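Local atomic coordinates of selenium-binding protein (Sulfolobus tokodaii, PDB entry 2ECE), a protein that is of uncharacterised function but folds as a beta propeller of the selenium-binding protein family and so may bind selenium. Residues W283-F286 with K291-A294. Sequence-based numbering, arbitrary orientation.
Sequences WLWF and KWNA
One face of the F286 phenyl ring carries N293, whose CB stands 3.6 Å from the ring centroid, displaced toward the rim, a CH-pi contact in which the aliphatic CB of a short side chain rests on the flat ring, while its amide remains able to bond to the backbone. The ring gets there because CG of F286 sits between the backbone N and the carbonyl carbon (chi1 59°), which swings it across the neighbouring strand. W285 presents its indole edge instead: CE3 meets CZ3 of W292 at 3.6 Å, the two six-membered rings meeting obliquely, their planes 54° apart. At the edge of the W283 ring, near its plane, lies the carbonyl O of A294, 4.0 Å from CZ3 of W283; the small methyl of A294 adds only a loose contact with the broad indole.

F286 and N293 form an antiparallel hydrogen-bonded pair, F286 N to N293 O at 2.8 Å and N293 N to F286 O at 2.6 Å. The side chain of N293 adds a third bond, which an aliphatic one could not: N293 ND2 reaches F286 O at 3.1 Å from above the carbonyl plane. Two donors thus grip one acceptor. The amide and phenyl planes are 25° apart. A leucine in place of the phenylalanine removes the flat face beneath N293 CB and would probably leave the asparagine side chain less firmly seated and freer to turn. W285 and A294 follow as a non-hydrogen-bonded pair.

These pairs lie at the turn end of the hairpin formed by strands 280-288 and 291-304, within one antiparallel blade of the propeller. Strand 266-274 flanks 280-288, its F268 O accepting from W285 NE1; F354 meets F286 edge-to-face, and F232, on strand 229-234 of the preceding sheet, stacks on W292.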
ATOM      1  N   TRP A 283       7.295  13.674  -1.687  1.00 24.57           N
ATOM      2  CA  TRP A 283       8.033  14.419  -0.690  1.00 22.44           C
ATOM      3  C   TRP A 283       8.998  13.541   0.080  1.00 23.58           C
ATOM      4  O   TRP A 283       8.686  12.397   0.407  1.00 19.56           O
ATOM      5  CB  TRP A 283       7.063  15.090   0.280  1.00 23.61           C
ATOM      6  CG  TRP A 283       6.232  16.170  -0.344  1.00 25.07           C
ATOM      7  CD1 TRP A 283       5.265  16.022  -1.300  1.00 24.64           C
ATOM      8  CD2 TRP A 283       6.290  17.568  -0.044  1.00 25.40           C
ATOM      9  NE1 TRP A 283       4.715  17.245  -1.610  1.00 24.42           N
ATOM     10  CE2 TRP A 283       5.328  18.210  -0.855  1.00 24.39           C
ATOM     11  CE3 TRP A 283       7.064  18.341   0.831  1.00 26.18           C
ATOM     12  CZ2 TRP A 283       5.117  19.595  -0.816  1.00 25.58           C
ATOM     13  CZ3 TRP A 283       6.853  19.725   0.869  1.00 24.64           C
ATOM     14  CH2 TRP A 283       5.888  20.332   0.050  1.00 24.67           C
ATOM     15  N   LEU A 284      10.175  14.093   0.360  1.00 22.78           N
ATOM     16  CA  LEU A 284      11.205  13.393   1.114  1.00 23.41           C
ATOM     17  C   LEU A 284      11.210  13.940   2.534  1.00 23.46           C
ATOM     18  O   LEU A 284      11.448  15.130   2.740  1.00 24.43           O
ATOM     19  CB  LEU A 284      12.583  13.633   0.482  1.00 25.41           C
ATOM     20  CG  LEU A 284      13.827  13.108   1.209  1.00 26.49           C
ATOM     21  CD1 LEU A 284      13.812  11.591   1.212  1.00 26.00           C
ATOM     22  CD2 LEU A 284      15.094  13.621   0.516  1.00 26.32           C
ATOM     23  N   TRP A 285      10.916  13.089   3.511  1.00 23.20           N
ATOM     24  CA  TRP A 285      10.953  13.520   4.901  1.00 21.64           C
ATOM     25  C   TRP A 285      12.276  12.983   5.432  1.00 22.81           C
ATOM     26  O   TRP A 285      12.664  11.862   5.107  1.00 20.81           O
ATOM     27  CB  TRP A 285       9.763  12.962   5.703  1.00 21.58           C
ATOM     28  CG  TRP A 285       9.410  11.511   5.457  1.00 20.19           C
ATOM     29  CD1 TRP A 285       8.577  11.019   4.485  1.00 19.88           C
ATOM     30  CD2 TRP A 285       9.833  10.380   6.229  1.00 19.45           C
ATOM     31  NE1 TRP A 285       8.451   9.658   4.612  1.00 20.26           N
ATOM     32  CE2 TRP A 285       9.209   9.238   5.673  1.00 20.75           C
ATOM     33  CE3 TRP A 285      10.673  10.222   7.338  1.00 18.68           C
ATOM     34  CZ2 TRP A 285       9.401   7.951   6.190  1.00 18.05           C
ATOM     35  CZ3 TRP A 285      10.866   8.941   7.853  1.00 18.91           C
ATOM     36  CH2 TRP A 285      10.228   7.821   7.277  1.00 19.80           C
ATOM     37  N   PHE A 286      12.973  13.787   6.229  1.00 23.95           N
ATOM     38  CA  PHE A 286      14.274  13.388   6.760  1.00 25.75           C
ATOM     39  C   PHE A 286      14.631  14.128   8.048  1.00 27.01           C
ATOM     40  O   PHE A 286      14.159  15.244   8.282  1.00 27.91           O
ATOM     41  CB  PHE A 286      15.347  13.646   5.694  1.00 27.26           C
ATOM     42  CG  PHE A 286      15.432  15.085   5.251  1.00 27.01           C
ATOM     43  CD1 PHE A 286      16.377  15.943   5.803  1.00 27.79           C
ATOM     44  CD2 PHE A 286      14.551  15.588   4.293  1.00 29.54           C
ATOM     45  CE1 PHE A 286      16.450  17.282   5.414  1.00 27.25           C
ATOM     46  CE2 PHE A 286      14.613  16.926   3.896  1.00 30.24           C
ATOM     47  CZ  PHE A 286      15.567  17.775   4.460  1.00 29.56           C
ATOM     48  N   LYS A 291      16.179  18.144  13.750  1.00 38.99           N
ATOM     49  CA  LYS A 291      14.799  18.441  13.380  1.00 37.77           C
ATOM     50  C   LYS A 291      14.291  17.538  12.250  1.00 35.67           C
ATOM     51  O   LYS A 291      15.073  17.051  11.433  1.00 32.99           O
ATOM     52  CB  LYS A 291      14.725  19.907  12.938  1.00 38.62           C
ATOM     53  CG  LYS A 291      13.336  20.492  12.796  1.00 41.34           C
ATOM     54  CD  LYS A 291      13.289  21.521  11.663  1.00 42.59           C
ATOM     55  CE  LYS A 291      14.375  22.585  11.778  1.00 43.73           C
ATOM     56  NZ  LYS A 291      14.356  23.514  10.605  1.00 43.72           N
ATOM     57  N   TRP A 292      12.983  17.298  12.218  1.00 34.46           N
ATOM     58  CA  TRP A 292      12.397  16.509  11.138  1.00 32.67           C
ATOM     59  C   TRP A 292      12.118  17.518  10.024  1.00 31.94           C
ATOM     60  O   TRP A 292      11.669  18.633  10.289  1.00 33.54           O
ATOM     61  CB  TRP A 292      11.095  15.826  11.579  1.00 31.06           C
ATOM     62  CG  TRP A 292      11.320  14.493  12.231  1.00 28.54           C
ATOM     63  CD1 TRP A 292      11.166  14.189  13.555  1.00 27.98           C
ATOM     64  CD2 TRP A 292      11.811  13.304  11.601  1.00 27.25           C
ATOM     65  NE1 TRP A 292      11.534  12.887  13.787  1.00 27.83           N
ATOM     66  CE2 TRP A 292      11.933  12.318  12.607  1.00 27.69           C
ATOM     67  CE3 TRP A 292      12.159  12.973  10.283  1.00 26.91           C
ATOM     68  CZ2 TRP A 292      12.395  11.023  12.338  1.00 27.99           C
ATOM     69  CZ3 TRP A 292      12.619  11.684  10.015  1.00 27.78           C
ATOM     70  CH2 TRP A 292      12.730  10.725  11.039  1.00 29.35           C
ATOM     71  N   ASN A 293      12.403  17.139   8.785  1.00 31.65           N
ATOM     72  CA  ASN A 293      12.192  18.034   7.649  1.00 30.47           C
ATOM     73  C   ASN A 293      11.453  17.302   6.544  1.00 30.23           C
ATOM     74  O   ASN A 293      11.363  16.078   6.557  1.00 29.97           O
ATOM     75  CB  ASN A 293      13.537  18.518   7.108  1.00 31.33           C
ATOM     76  CG  ASN A 293      14.465  18.997   8.202  1.00 33.55           C
ATOM     77  OD1 ASN A 293      14.486  20.181   8.548  1.00 35.08           O
ATOM     78  ND2 ASN A 293      15.231  18.070   8.771  1.00 33.45           N
ATOM     79  N   ALA A 294      10.937  18.058   5.583  1.00 28.93           N
ATOM     80  CA  ALA A 294      10.212  17.484   4.457  1.00 29.30           C
ATOM     81  C   ALA A 294      10.319  18.432   3.268  1.00 30.64           C
ATOM     82  O   ALA A 294      10.011  19.621   3.381  1.00 30.87           O
ATOM     83  CB  ALA A 294       8.755  17.267   4.825  1.00 26.96           C
TER